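Long-range contacts in TetR family Transcriptional regulator (Streptococcus agalactiae 2603V/R, PDB 3KKC), which probably binds DNA through an N-terminal helix-turn-helix domain and regulates transcription, as members of the TetR family generally do: residues 24-29 with 95-100; 69-74 with 84-89; 78-83 with 123-128; 101-106 with 151-156. One frame throughout, in Å; residues are numbered along the deposited sequence.

Contact 1: 24-29 with 95-100; sequences LLQEND and QDSIAT
The first torsion of Thr-100 (chi1 -52°) sets OG1 beside its own backbone N and CG2 anti to it, which presents the methyl to the backbone of Leu-25 and Gln-26. CG2 lies 3.1 Å from Leu-25 O and 3.7 Å from Gln-26 O, within reach of two successive carbonyl oxygens. The CB of Ser-97 meets Leu-25 O at 3.6 Å and Leu-25 CB at 3.9 Å. Gln-26 CG comes within 3.9 Å of Ser-97 OG.

The hydroxyls find their bonds just outside the two segments. Ser-97 OG bonds to Ile-22 O near the end of helix 4-24, and Thr-100 OG1 to Asn-94 ND2. Ser-97 occupies the N-cap position of helix 98-103, yet its side chain makes no capping bond. The turn in 24-29 is tied by Asn-28, whose ND2 donates to Leu-24 O at 2.7 Å in a nearly straight bond (170°) on a carbonyl lone pair, while OD1 engages Lys-32.

The contact thus joins the loop leaving the first helix of the predicted DNA-binding domain to the C-terminal domain, the kind of seam through which TetR proteins are thought to relay signals. No charged pair takes part: van der Waals contact of methyl and methylene carbons with carbonyl oxygens carries the two segments, and the serine bond to Ile-22 adds the directional tie.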
loop_
_atom_site.group_PDB
_atom_site.type_symbol
_atom_site.label_atom_id
_atom_site.label_comp_id
_atom_site.label_asym_id
_atom_site.label_seq_id
_atom_site.Cartn_x
_atom_site.Cartn_y
_atom_site.Cartn_z
ATOM N N LEU A 24 19.147 -6.666 12.762
ATOM C CA LEU A 24 18.467 -7.772 12.096
ATOM C C LEU A 24 17.264 -7.282 11.305
ATOM O O LEU A 24 16.768 -7.964 10.403
ATOM C CB LEU A 24 17.999 -8.806 13.121
ATOM C CG LEU A 24 19.036 -9.811 13.603
ATOM C CD1 LEU A 24 18.547 -10.525 14.864
ATOM C CD2 LEU A 24 19.377 -10.785 12.475
ATOM N N LEU A 25 16.778 -6.107 11.677
ATOM C CA LEU A 25 15.653 -5.489 11.013
ATOM C C LEU A 25 16.141 -4.715 9.794
ATOM O O LEU A 25 15.361 -4.063 9.112
ATOM C CB LEU A 25 14.963 -4.544 11.982
ATOM C CG LEU A 25 13.572 -4.803 12.536
ATOM C CD1 LEU A 25 13.250 -6.280 12.596
ATOM C CD2 LEU A 25 13.476 -4.152 13.909
ATOM N N GLN A 26 17.440 -4.778 9.531
ATOM C CA GLN A 26 18.007 -4.137 8.350
ATOM C C GLN A 26 17.971 -5.135 7.196
ATOM O O GLN A 26 17.883 -4.753 6.029
ATOM C CB GLN A 26 19.444 -3.647 8.624
ATOM C CG GLN A 26 19.710 -2.204 8.155
ATOM C CD GLN A 26 20.891 -1.537 8.856
ATOM O OE1 GLN A 26 21.890 -2.189 9.172
ATOM N NE2 GLN A 26 20.777 -0.227 9.095
ATOM N N GLU A 27 18.012 -6.420 7.546
ATOM C CA GLU A 27 18.050 -7.504 6.574
ATOM C C GLU A 27 16.752 -8.300 6.495
ATOM O O GLU A 27 16.542 -9.020 5.526
ATOM C CB GLU A 27 19.163 -8.488 6.932
ATOM C CG GLU A 27 20.453 -7.854 7.412
ATOM C CD GLU A 27 21.259 -7.261 6.276
ATOM O OE1 GLU A 27 20.653 -6.656 5.363
ATOM O OE2 GLU A 27 22.502 -7.400 6.304
ATOM N N ASN A 28 15.899 -8.207 7.513
ATOM C CA ASN A 28 14.720 -9.070 7.573
ATOM C C ASN A 28 13.413 -8.374 7.949
ATOM O O ASN A 28 13.417 -7.316 8.581
ATOM C CB ASN A 28 14.947 -10.241 8.536
ATOM C CG ASN A 28 16.323 -10.863 8.395
ATOM O OD1 ASN A 28 16.477 -11.942 7.825
ATOM N ND2 ASN A 28 17.332 -10.188 8.934
ATOM N N ASP A 29 12.296 -8.991 7.557
ATOM C CA ASP A 29 10.973 -8.583 8.010
ATOM C C ASP A 29 10.835 -8.851 9.507
ATOM O O ASP A 29 11.474 -9.765 10.037
ATOM C CB ASP A 29 9.890 -9.360 7.255
ATOM C CG ASP A 29 9.728 -8.903 5.807
ATOM O OD1 ASP A 29 9.114 -9.648 5.009
ATOM O OD2 ASP A 29 10.209 -7.802 5.462
ATOM N N GLN A 95 18.173 5.293 9.753
ATOM C CA GLN A 95 18.408 5.413 11.187
ATOM C C GLN A 95 17.568 4.405 11.967
ATOM O O GLN A 95 16.341 4.577 12.119
ATOM C CB GLN A 95 18.095 6.820 11.668
ATOM C CG GLN A 95 18.723 7.899 10.809
ATOM C CD GLN A 95 19.752 8.721 11.565
ATOM O OE1 GLN A 95 20.237 8.296 12.615
ATOM N NE2 GLN A 95 20.087 9.903 11.035
ATOM N N ASP A 96 18.278 3.390 12.476
ATOM C CA ASP A 96 17.744 2.242 13.210
ATOM C C ASP A 96 16.741 1.433 12.394
ATOM O O ASP A 96 15.730 1.008 12.927
ATOM C CB ASP A 96 17.120 2.635 14.562
ATOM C CG ASP A 96 17.877 3.761 15.274
ATOM O OD1 ASP A 96 18.731 3.497 16.162
ATOM O OD2 ASP A 96 17.579 4.929 14.961
ATOM N N SER A 97 17.025 1.229 11.110
ATOM C CA SER A 97 16.216 0.370 10.256
ATOM C C SER A 97 14.793 0.923 10.041
ATOM O O SER A 97 13.847 0.164 9.720
ATOM C CB SER A 97 16.144 -1.036 10.851
ATOM O OG SER A 97 17.432 -1.484 11.246
ATOM N N ILE A 98 14.644 2.238 10.218
ATOM C CA ILE A 98 13.331 2.850 10.101
ATOM C C ILE A 98 12.800 2.753 8.666
ATOM O O ILE A 98 11.615 2.539 8.458
ATOM C CB ILE A 98 13.301 4.296 10.618
ATOM C CG1 ILE A 98 11.865 4.725 10.869
ATOM C CG2 ILE A 98 14.004 5.262 9.647
ATOM C CD1 ILE A 98 11.764 5.911 11.758
ATOM N N ALA A 99 13.700 2.883 7.694
ATOM C CA ALA A 99 13.380 2.714 6.283
ATOM C C ALA A 99 12.949 1.286 6.008
ATOM O O ALA A 99 11.951 1.029 5.342
ATOM C CB ALA A 99 14.588 3.032 5.438
ATOM N N THR A 100 13.732 0.350 6.508
ATOM C CA THR A 100 13.473 -1.040 6.239
ATOM C C THR A 100 12.189 -1.439 6.943
ATOM O O THR A 100 11.494 -2.347 6.513
ATOM C CB THR A 100 14.654 -1.893 6.703
ATOM O OG1 THR A 100 15.851 -1.343 6.142
ATOM C CG2 THR A 100 14.494 -3.378 6.251
#

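Contact 2: 69-74 with 84-89; sequences HHLFKQ and LVHILK. With NI (nickel (II) ion), chain E; IMD (imidazole), chain F.
The His-86 ring has the C2 atom of a bound imidazole, probably from the crystallisation liquor, over one face, while His-70 O, Leu-71 O and His-70 NE2 lie at its edge. The same imidazole meets the His-70 ring at the edge. The Phe-72 ring carries Leu-71 CB over one face, toward the rim, and Ile-87 CD1 comes to it obliquely, 3.5 Å from Phe-72 CE1. The two histidine rings are set obliquely, with their planes at 74°, an orientation compatible with the nickel ion they share: His-70 NE2 binds it at 2.2 Å and His-86 NE2 at 2.3 Å. Their side chains cross at about a right angle. Gln-74 OE1 takes a weak hydrogen bond from imidazole N1.

Away from the metal the contact turns apolar, and Ile-87 CG2 touches Leu-71 CD1 at 3.9 Å. His-90, one turn after His-86, is the third protein ligand. A His-X-X-X-His pair on one helix and a histidine from its neighbour form a familiar metal site, here joining helices 57-71 and 80-93.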
loop_
_atom_site.group_PDB
_atom_site.type_symbol
_atom_site.label_atom_id
_atom_site.label_comp_id
_atom_site.label_asym_id
_atom_site.label_seq_id
_atom_site.Cartn_x
_atom_site.Cartn_y
_atom_site.Cartn_z
ATOM N N HIS A 69 9.261 8.919 19.128
ATOM C CA HIS A 69 9.499 10.000 20.051
ATOM C C HIS A 69 10.578 10.883 19.451
ATOM O O HIS A 69 10.447 12.098 19.474
ATOM C CB HIS A 69 9.907 9.493 21.422
ATOM C CG HIS A 69 10.060 10.572 22.445
ATOM N ND1 HIS A 69 9.113 10.809 23.420
ATOM C CD2 HIS A 69 11.066 11.453 22.671
ATOM C CE1 HIS A 69 9.525 11.798 24.196
ATOM N NE2 HIS A 69 10.707 12.206 23.764
ATOM N N HIS A 70 11.628 10.292 18.883
ATOM C CA HIS A 70 12.673 11.125 18.294
ATOM C C HIS A 70 12.269 11.886 17.023
ATOM O O HIS A 70 12.799 12.964 16.756
ATOM C CB HIS A 70 13.970 10.371 18.013
ATOM C CG HIS A 70 15.064 11.270 17.511
ATOM N ND1 HIS A 70 15.667 12.221 18.315
ATOM C CD2 HIS A 70 15.628 11.404 16.285
ATOM C CE1 HIS A 70 16.565 12.885 17.608
ATOM N NE2 HIS A 70 16.569 12.408 16.376
ATOM N N LEU A 71 11.372 11.319 16.224
ATOM C CA LEU A 71 10.967 11.978 14.986
ATOM C C LEU A 71 10.022 13.149 15.234
ATOM O O LEU A 71 10.238 14.235 14.722
ATOM C CB LEU A 71 10.318 10.981 14.031
ATOM C CG LEU A 71 11.287 10.054 13.309
ATOM C CD1 LEU A 71 10.613 9.377 12.145
ATOM C CD2 LEU A 71 12.442 10.875 12.828
ATOM N N PHE A 72 8.992 12.942 16.044
ATOM C CA PHE A 72 7.877 13.883 16.116
ATOM C C PHE A 72 7.781 14.550 17.466
ATOM O O PHE A 72 7.759 15.770 17.553
ATOM C CB PHE A 72 6.529 13.186 15.868
ATOM C CG PHE A 72 6.505 12.261 14.677
ATOM C CD1 PHE A 72 6.383 12.759 13.389
ATOM C CD2 PHE A 72 6.555 10.888 14.851
ATOM C CE1 PHE A 72 6.333 11.900 12.293
ATOM C CE2 PHE A 72 6.506 10.031 13.764
ATOM C CZ PHE A 72 6.391 10.538 12.489
ATOM N N LYS A 73 7.680 13.737 18.513
ATOM C CA LYS A 73 7.378 14.225 19.854
ATOM C C LYS A 73 8.485 15.145 20.364
ATOM O O LYS A 73 8.631 15.381 21.566
ATOM C CB LYS A 73 7.099 13.050 20.794
ATOM C CG LYS A 73 5.976 12.142 20.273
ATOM C CD LYS A 73 6.180 10.690 20.696
ATOM C CE LYS A 73 5.542 9.712 19.709
ATOM N NZ LYS A 73 5.982 8.295 19.941
ATOM N N GLN A 74 9.256 15.658 19.410
ATOM C CA GLN A 74 10.192 16.752 19.620
ATOM C C GLN A 74 9.497 18.098 19.845
ATOM O O GLN A 74 8.544 18.457 19.136
ATOM C CB GLN A 74 11.094 16.872 18.392
ATOM C CG GLN A 74 12.017 15.701 18.205
ATOM C CD GLN A 74 12.997 15.579 19.346
ATOM O OE1 GLN A 74 14.203 15.539 19.126
ATOM N NE2 GLN A 74 12.486 15.543 20.576
ATOM N N LEU A 84 9.960 18.465 8.758
ATOM C CA LEU A 84 9.814 17.491 7.686
ATOM C C LEU A 84 11.188 17.000 7.252
ATOM O O LEU A 84 11.401 15.814 7.115
ATOM C CB LEU A 84 9.064 18.105 6.480
ATOM C CG LEU A 84 7.531 18.111 6.515
ATOM C CD1 LEU A 84 7.037 18.682 7.816
ATOM C CD2 LEU A 84 6.929 18.881 5.340
ATOM N N VAL A 85 12.117 17.915 7.005
ATOM C CA VAL A 85 13.442 17.512 6.549
ATOM C C VAL A 85 14.141 16.539 7.519
ATOM O O VAL A 85 14.744 15.558 7.082
ATOM C CB VAL A 85 14.354 18.730 6.279
ATOM C CG1 VAL A 85 15.800 18.326 6.403
ATOM C CG2 VAL A 85 14.078 19.303 4.906
ATOM N N HIS A 86 14.055 16.808 8.826
ATOM C CA HIS A 86 14.689 15.954 9.842
ATOM C C HIS A 86 14.098 14.540 9.797
ATOM O O HIS A 86 14.826 13.545 9.891
ATOM C CB HIS A 86 14.522 16.569 11.233
ATOM C CG HIS A 86 14.875 15.648 12.369
ATOM N ND1 HIS A 86 13.933 15.169 13.260
ATOM C CD2 HIS A 86 16.063 15.137 12.773
ATOM C CE1 HIS A 86 14.525 14.401 14.158
ATOM N NE2 HIS A 86 15.815 14.361 13.879
ATOM N N ILE A 87 12.776 14.465 9.652
ATOM C CA ILE A 87 12.111 13.184 9.500
ATOM C C ILE A 87 12.672 12.448 8.290
ATOM O O ILE A 87 13.161 11.329 8.409
ATOM C CB ILE A 87 10.592 13.349 9.357
ATOM C CG1 ILE A 87 10.057 14.183 10.521
ATOM C CG2 ILE A 87 9.924 12.004 9.301
ATOM C CD1 ILE A 87 8.591 14.079 10.716
ATOM N N LEU A 88 12.620 13.086 7.129
ATOM C CA LEU A 88 13.178 12.494 5.923
ATOM C C LEU A 88 14.663 12.162 6.100
ATOM O O LEU A 88 15.160 11.214 5.496
ATOM C CB LEU A 88 12.975 13.418 4.714
ATOM C CG LEU A 88 11.696 13.339 3.877
ATOM C CD1 LEU A 88 10.596 12.498 4.538
ATOM C CD2 LEU A 88 11.181 14.753 3.539
ATOM N N LYS A 89 15.377 12.948 6.912
ATOM C CA LYS A 89 16.813 12.729 7.095
ATOM C C LYS A 89 17.038 11.327 7.650
ATOM O O LYS A 89 17.878 10.577 7.158
ATOM C CB LYS A 89 17.412 13.779 8.025
ATOM C CG LYS A 89 18.933 13.903 7.941
ATOM C CD LYS A 89 19.439 15.269 8.467
ATOM C CE LYS A 89 19.223 15.429 9.974
ATOM N NZ LYS A 89 19.269 16.849 10.477
HETATM NI NI NI E . 17.540 13.045 14.519
HETATM N N1 IMD F . 16.563 16.352 17.517
HETATM C C2 IMD F . 16.692 16.326 16.173
HETATM N N3 IMD F . 17.881 15.762 15.862
HETATM C C4 IMD F . 18.512 15.431 17.009
HETATM C C5 IMD F . 17.677 15.804 18.056
#

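Contact 3: 78-83 with 123-128; sequences VTFEEY and PRLREE
Phe-80 and Arg-124 run antiparallel past one another, the ring and guanidinium planes 72° apart and therefore not stacked. The closest approaches come from the arginine's guanidinium: NH2 lies 3.0 Å from Phe-80 CB, and NE 3.2 Å from Phe-80 CD1. Nearer the backbone, Arg-124 CB sits 3.4 Å from both CD1 and CE1 of the Phe-80 ring. The arginine chain bends at chi3 (84°), which swings NE toward the phenylalanine. At the far end of the ring, Phe-80 CZ meets Leu-125 CB at 4.1 Å. Glu-128 comes to the near end, its OE2 lying 3.6 Å from Phe-80 CB.

The aromatic side chain at the start of helix 80-93 thus packs on helix 107-129, two members of the all-helical C-terminal domain characteristic of TetR regulators. Helix 164-175 extends the apolar patch, as Leu-125 also touches Tyr-171 and Leu-172, and Leu-144 of helix 137-157 adjoins it.

One turn apart on their helix, Arg-124 NH1 and Glu-128 OE1 form a salt bridge at 3.1 Å. The oxygen lies well out of the guanidinium plane, so attraction of charges rather than a directed N-H would steady the arginine. On the other side of the contact, Thr-79 is the N-cap that precedes Phe-80: its OG1 accepts from Glu-82 N at 3.1 Å and secures the first turn from which the ring projects.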
loop_
_atom_site.group_PDB
_atom_site.type_symbol
_atom_site.label_atom_id
_atom_site.label_comp_id
_atom_site.label_asym_id
_atom_site.label_seq_id
_atom_site.Cartn_x
_atom_site.Cartn_y
_atom_site.Cartn_z
ATOM N N VAL A 78 11.741 24.650 15.353
ATOM C CA VAL A 78 12.121 24.761 13.957
ATOM C C VAL A 78 10.898 25.141 13.120
ATOM O O VAL A 78 9.777 25.210 13.633
ATOM C CB VAL A 78 12.726 23.440 13.438
ATOM C CG1 VAL A 78 14.068 23.160 14.118
ATOM C CG2 VAL A 78 11.742 22.276 13.638
ATOM N N THR A 79 11.113 25.415 11.840
ATOM C CA THR A 79 9.998 25.663 10.940
ATOM C C THR A 79 9.358 24.331 10.622
ATOM O O THR A 79 9.986 23.278 10.777
ATOM C CB THR A 79 10.459 26.302 9.624
ATOM O OG1 THR A 79 11.051 25.302 8.783
ATOM C CG2 THR A 79 11.474 27.401 9.900
ATOM N N PHE A 80 8.113 24.376 10.169
ATOM C CA PHE A 80 7.429 23.164 9.761
ATOM C C PHE A 80 8.290 22.284 8.865
ATOM O O PHE A 80 8.392 21.088 9.108
ATOM C CB PHE A 80 6.103 23.478 9.063
ATOM C CG PHE A 80 5.353 22.245 8.606
ATOM C CD1 PHE A 80 4.901 21.311 9.524
ATOM C CD2 PHE A 80 5.120 22.013 7.258
ATOM C CE1 PHE A 80 4.224 20.176 9.108
ATOM C CE2 PHE A 80 4.440 20.880 6.833
ATOM C CZ PHE A 80 3.989 19.960 7.756
ATOM N N GLU A 81 8.906 22.863 7.836
ATOM C CA GLU A 81 9.654 22.073 6.847
ATOM C C GLU A 81 11.068 21.662 7.265
ATOM O O GLU A 81 11.623 20.724 6.686
ATOM C CB GLU A 81 9.687 22.759 5.478
ATOM C CG GLU A 81 10.037 24.238 5.531
ATOM C CD GLU A 81 8.849 25.116 5.178
ATOM O OE1 GLU A 81 8.513 26.031 5.968
ATOM O OE2 GLU A 81 8.251 24.875 4.106
ATOM N N GLU A 82 11.655 22.350 8.249
ATOM C CA GLU A 82 12.860 21.829 8.898
ATOM C C GLU A 82 12.508 20.491 9.574
ATOM O O GLU A 82 13.246 19.507 9.495
ATOM C CB GLU A 82 13.412 22.821 9.927
ATOM C CG GLU A 82 14.126 24.030 9.326
ATOM C CD GLU A 82 14.763 24.957 10.372
ATOM O OE1 GLU A 82 15.352 25.992 9.977
ATOM O OE2 GLU A 82 14.682 24.658 11.581
ATOM N N TYR A 83 11.360 20.492 10.236
ATOM C CA TYR A 83 10.782 19.328 10.888
ATOM C C TYR A 83 10.545 18.156 9.906
ATOM O O TYR A 83 10.891 17.000 10.177
ATOM C CB TYR A 83 9.478 19.811 11.507
ATOM C CG TYR A 83 8.693 18.862 12.376
ATOM C CD1 TYR A 83 8.872 18.843 13.752
ATOM C CD2 TYR A 83 7.707 18.033 11.822
ATOM C CE1 TYR A 83 8.114 18.002 14.548
ATOM C CE2 TYR A 83 6.932 17.194 12.611
ATOM C CZ TYR A 83 7.143 17.172 13.972
ATOM O OH TYR A 83 6.383 16.332 14.761
ATOM N N PRO A 123 -1.965 18.219 10.640
ATOM C CA PRO A 123 -2.581 19.500 11.002
ATOM C C PRO A 123 -1.819 20.712 10.470
ATOM O O PRO A 123 -2.441 21.627 9.941
ATOM C CB PRO A 123 -2.585 19.461 12.533
ATOM C CG PRO A 123 -2.688 18.008 12.855
ATOM C CD PRO A 123 -1.824 17.335 11.811
ATOM N N ARG A 124 -0.498 20.722 10.585
ATOM C CA ARG A 124 0.262 21.812 9.994
ATOM C C ARG A 124 0.217 21.787 8.464
ATOM O O ARG A 124 0.042 22.812 7.826
ATOM C CB ARG A 124 1.699 21.862 10.534
ATOM C CG ARG A 124 1.851 22.830 11.709
ATOM C CD ARG A 124 3.217 22.774 12.380
ATOM N NE ARG A 124 4.234 23.605 11.719
ATOM C CZ ARG A 124 4.197 24.939 11.615
ATOM N NH1 ARG A 124 3.170 25.632 12.104
ATOM N NH2 ARG A 124 5.187 25.580 10.998
ATOM N N LEU A 125 0.358 20.611 7.878
ATOM C CA LEU A 125 0.332 20.466 6.427
ATOM C C LEU A 125 -0.945 21.068 5.858
ATOM O O LEU A 125 -0.946 21.683 4.789
ATOM C CB LEU A 125 0.397 18.982 6.055
ATOM C CG LEU A 125 0.568 18.726 4.562
ATOM C CD1 LEU A 125 1.766 19.528 4.040
ATOM C CD2 LEU A 125 0.721 17.242 4.277
ATOM N N ARG A 126 -2.036 20.874 6.591
ATOM C CA ARG A 126 -3.356 21.317 6.167
ATOM C C ARG A 126 -3.411 22.839 6.167
ATOM O O ARG A 126 -3.633 23.465 5.139
ATOM C CB ARG A 126 -4.417 20.793 7.142
ATOM C CG ARG A 126 -5.731 20.417 6.512
ATOM C CD ARG A 126 -6.089 21.344 5.412
ATOM N NE ARG A 126 -7.472 21.799 5.512
ATOM C CZ ARG A 126 -7.900 22.980 5.070
ATOM N NH1 ARG A 126 -7.053 23.835 4.502
ATOM N NH2 ARG A 126 -9.177 23.310 5.198
ATOM N N GLU A 127 -3.210 23.411 7.351
ATOM C CA GLU A 127 -3.438 24.818 7.598
ATOM C C GLU A 127 -2.479 25.664 6.771
ATOM O O GLU A 127 -2.781 26.798 6.420
ATOM C CB GLU A 127 -3.291 25.091 9.104
ATOM C CG GLU A 127 -2.736 26.462 9.489
ATOM C CD GLU A 127 -2.070 26.464 10.869
ATOM O OE1 GLU A 127 -2.576 27.164 11.780
ATOM O OE2 GLU A 127 -1.038 25.768 11.047
ATOM N N GLU A 128 -1.345 25.082 6.409
ATOM C CA GLU A 128 -0.240 25.865 5.905
ATOM C C GLU A 128 -0.015 25.708 4.406
ATOM O O GLU A 128 0.584 26.578 3.783
ATOM C CB GLU A 128 1.024 25.479 6.657
ATOM C CG GLU A 128 1.976 26.597 6.886
ATOM C CD GLU A 128 2.888 26.317 8.059
ATOM O OE1 GLU A 128 2.370 26.235 9.204
ATOM O OE2 GLU A 128 4.114 26.178 7.826
#

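Contact 4: 101-106 with 151-156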
loop_
_atom_site.group_PDB
_atom_site.type_symbol
_atom_site.label_atom_id
_atom_site.label_comp_id
_atom_site.label_asym_id
_atom_site.label_seq_id
_atom_site.Cartn_x
_atom_site.Cartn_y
_atom_site.Cartn_z
ATOM N N LEU A 101 11.868 -0.747 8.026
ATOM C CA LEU A 101 10.667 -1.074 8.778
ATOM C C LEU A 101 9.445 -0.725 7.934
ATOM O O LEU A 101 8.484 -1.485 7.882
ATOM C CB LEU A 101 10.653 -0.320 10.111
ATOM C CG LEU A 101 10.220 -1.098 11.356
ATOM C CD1 LEU A 101 10.414 -2.598 11.185
ATOM C CD2 LEU A 101 10.982 -0.595 12.567
ATOM N N LEU A 102 9.522 0.416 7.249
ATOM C CA LEU A 102 8.440 0.944 6.424
ATOM C C LEU A 102 8.283 0.193 5.110
ATOM O O LEU A 102 7.167 -0.045 4.648
ATOM C CB LEU A 102 8.693 2.415 6.103
ATOM C CG LEU A 102 7.607 3.059 5.237
ATOM C CD1 LEU A 102 6.345 3.284 6.062
ATOM C CD2 LEU A 102 8.073 4.372 4.610
ATOM N N LEU A 103 9.416 -0.148 4.504
ATOM C CA LEU A 103 9.450 -0.857 3.229
ATOM C C LEU A 103 9.081 -2.343 3.380
ATOM O O LEU A 103 8.785 -3.033 2.402
ATOM C CB LEU A 103 10.853 -0.746 2.625
ATOM C CG LEU A 103 11.160 0.261 1.513
ATOM C CD1 LEU A 103 10.353 1.527 1.700
ATOM C CD2 LEU A 103 12.663 0.536 1.456
ATOM N N SER A 104 9.133 -2.831 4.613
ATOM C CA SER A 104 8.873 -4.225 4.889
ATOM C C SER A 104 7.361 -4.454 4.865
ATOM O O SER A 104 6.889 -5.603 4.832
ATOM C CB SER A 104 9.428 -4.589 6.266
ATOM O OG SER A 104 8.603 -4.048 7.289
ATOM N N ASP A 105 6.608 -3.357 4.899
ATOM C CA ASP A 105 5.156 -3.442 4.966
ATOM C C ASP A 105 4.626 -3.969 6.293
ATOM O O ASP A 105 3.434 -4.279 6.385
ATOM C CB ASP A 105 4.608 -4.347 3.851
ATOM C CG ASP A 105 4.529 -3.650 2.512
ATOM O OD1 ASP A 105 4.474 -2.397 2.497
ATOM O OD2 ASP A 105 4.514 -4.359 1.481
ATOM N N ASP A 106 5.474 -4.106 7.310
ATOM C CA ASP A 106 4.959 -4.602 8.578
ATOM C C ASP A 106 3.733 -3.796 8.959
ATOM O O ASP A 106 3.832 -2.599 9.217
ATOM C CB ASP A 106 5.979 -4.512 9.695
ATOM C CG ASP A 106 5.412 -4.985 11.022
ATOM O OD1 ASP A 106 5.473 -6.200 11.304
ATOM O OD2 ASP A 106 4.883 -4.147 11.779
ATOM N N THR A 151 4.951 8.936 -1.500
ATOM C CA THR A 151 6.119 9.604 -2.067
ATOM C C THR A 151 7.357 9.016 -1.397
ATOM O O THR A 151 8.287 8.561 -2.074
ATOM C CB THR A 151 6.084 11.135 -1.880
ATOM O OG1 THR A 151 5.102 11.693 -2.750
ATOM C CG2 THR A 151 7.456 11.770 -2.202
ATOM N N LEU A 152 7.323 9.003 -0.063
ATOM C CA LEU A 152 8.399 8.510 0.799
ATOM C C LEU A 152 8.871 7.081 0.461
ATOM O O LEU A 152 10.052 6.875 0.184
ATOM C CB LEU A 152 7.945 8.618 2.251
ATOM C CG LEU A 152 8.805 7.909 3.276
ATOM C CD1 LEU A 152 10.244 8.252 3.021
ATOM C CD2 LEU A 152 8.397 8.326 4.671
ATOM N N LYS A 153 7.955 6.110 0.450
ATOM C CA LYS A 153 8.314 4.741 0.053
ATOM C C LYS A 153 9.006 4.712 -1.296
ATOM O O LYS A 153 9.990 4.011 -1.485
ATOM C CB LYS A 153 7.087 3.808 -0.006
ATOM C CG LYS A 153 6.634 3.251 1.327
ATOM C CD LYS A 153 5.164 2.879 1.273
ATOM C CE LYS A 153 4.934 1.367 1.418
ATOM N NZ LYS A 153 4.035 0.844 0.342
ATOM N N TRP A 154 8.464 5.453 -2.252
ATOM C CA TRP A 154 8.983 5.405 -3.613
ATOM C C TRP A 154 10.455 5.887 -3.618
ATOM O O TRP A 154 11.337 5.284 -4.250
ATOM C CB TRP A 154 8.072 6.230 -4.551
ATOM C CG TRP A 154 8.735 6.600 -5.825
ATOM C CD1 TRP A 154 8.783 5.857 -6.967
ATOM C CD2 TRP A 154 9.501 7.801 -6.087
ATOM N NE1 TRP A 154 9.526 6.522 -7.931
ATOM C CE2 TRP A 154 9.979 7.712 -7.416
ATOM C CE3 TRP A 154 9.825 8.930 -5.330
ATOM C CZ2 TRP A 154 10.774 8.734 -8.017
ATOM C CZ3 TRP A 154 10.634 9.964 -5.934
ATOM C CH2 TRP A 154 11.088 9.843 -7.261
ATOM N N TRP A 155 10.696 6.966 -2.881
ATOM C CA TRP A 155 12.005 7.594 -2.776
ATOM C C TRP A 155 13.021 6.621 -2.160
ATOM O O TRP A 155 14.158 6.513 -2.620
ATOM C CB TRP A 155 11.856 8.864 -1.930
ATOM C CG TRP A 155 13.116 9.642 -1.642
ATOM C CD1 TRP A 155 14.003 10.148 -2.551
ATOM C CD2 TRP A 155 13.596 10.044 -0.349
ATOM N NE1 TRP A 155 15.005 10.814 -1.903
ATOM C CE2 TRP A 155 14.780 10.769 -0.553
ATOM C CE3 TRP A 155 13.137 9.853 0.962
ATOM C CZ2 TRP A 155 15.516 11.311 0.505
ATOM C CZ3 TRP A 155 13.865 10.392 2.009
ATOM C CH2 TRP A 155 15.042 11.112 1.774
ATOM N N LEU A 156 12.590 5.892 -1.138
ATOM C CA LEU A 156 13.450 4.918 -0.477
ATOM C C LEU A 156 13.812 3.711 -1.372
ATOM O O LEU A 156 14.873 3.099 -1.191
ATOM C CB LEU A 156 12.822 4.471 0.859
ATOM C CG LEU A 156 12.697 5.573 1.928
ATOM C CD1 LEU A 156 11.807 5.170 3.083
ATOM C CD2 LEU A 156 14.060 5.999 2.477
#
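Lys-153 runs from CB across Leu-102 toward Asp-105, and its character changes along the way. Past CB, the CG atom, anti to the carbonyl carbon (chi1 -81°), rests 3.8 Å from Leu-102 CD2, 4.0 Å from Leu-102 CG and 4.1 Å from Leu-103 CD1. Beyond CD, a bend at chi3 brings CE near Leu-102 O and 3.9 Å from Asp-105 OD1. A further bend at chi4 leaves NZ also 3.9 Å from Asp-105 OD1. The salt bridge at the tip is accordingly long, and NZ has a second acidic partner in Glu-150.

The leucines also meet one another: Leu-102 CD2 reaches Leu-152 CG at 3.9 Å and Leu-156 CD1 at 4.1 Å, while Leu-103 CD1 packs on Leu-156 CB at 3.9 Å. Phe-109, Leu-110 and Phe-113 of helix 107-129 contact Leu-102 as well.

Asp-105 leaves the helix with positive phi, just after Ser-104, whose OG donates to Leu-101 O and accepts from Asp-106 N in an ST turn. Helix 137-157 also faces the partner: Thr-151 packs on Phe-139 of the second subunit and Trp-154 on Gln-142 of the second subunit. Adhesion between helices 98-103 and 137-157 therefore appears mainly apolar, with the shared lysine charge adding a probably modest attraction at the exposed margin.

Overall arrangement
Two helices serve two contacts each: helix 98-103 in contacts 1 and 4, helix 80-93 in contacts 2 and 3. Contact 2 is the buried one and alone holds a metal; the other three are partly buried. The centre of contact 3 lies farthest from the centre of the chain, about 19 Å away; it brings charged side chains against an aromatic ring, whereas contact 4 sets leucines inside and a loose ion pair outside. Contact 1 differs in bridging the predicted DNA-binding and the C-terminal domains, and is carried largely by backbone carbonyls. Packing of Ile-98 on Leu-71 joins contacts 1 and 2, and a probable Tyr-83 to Phe-72 hydrogen bond joins 2 and 3.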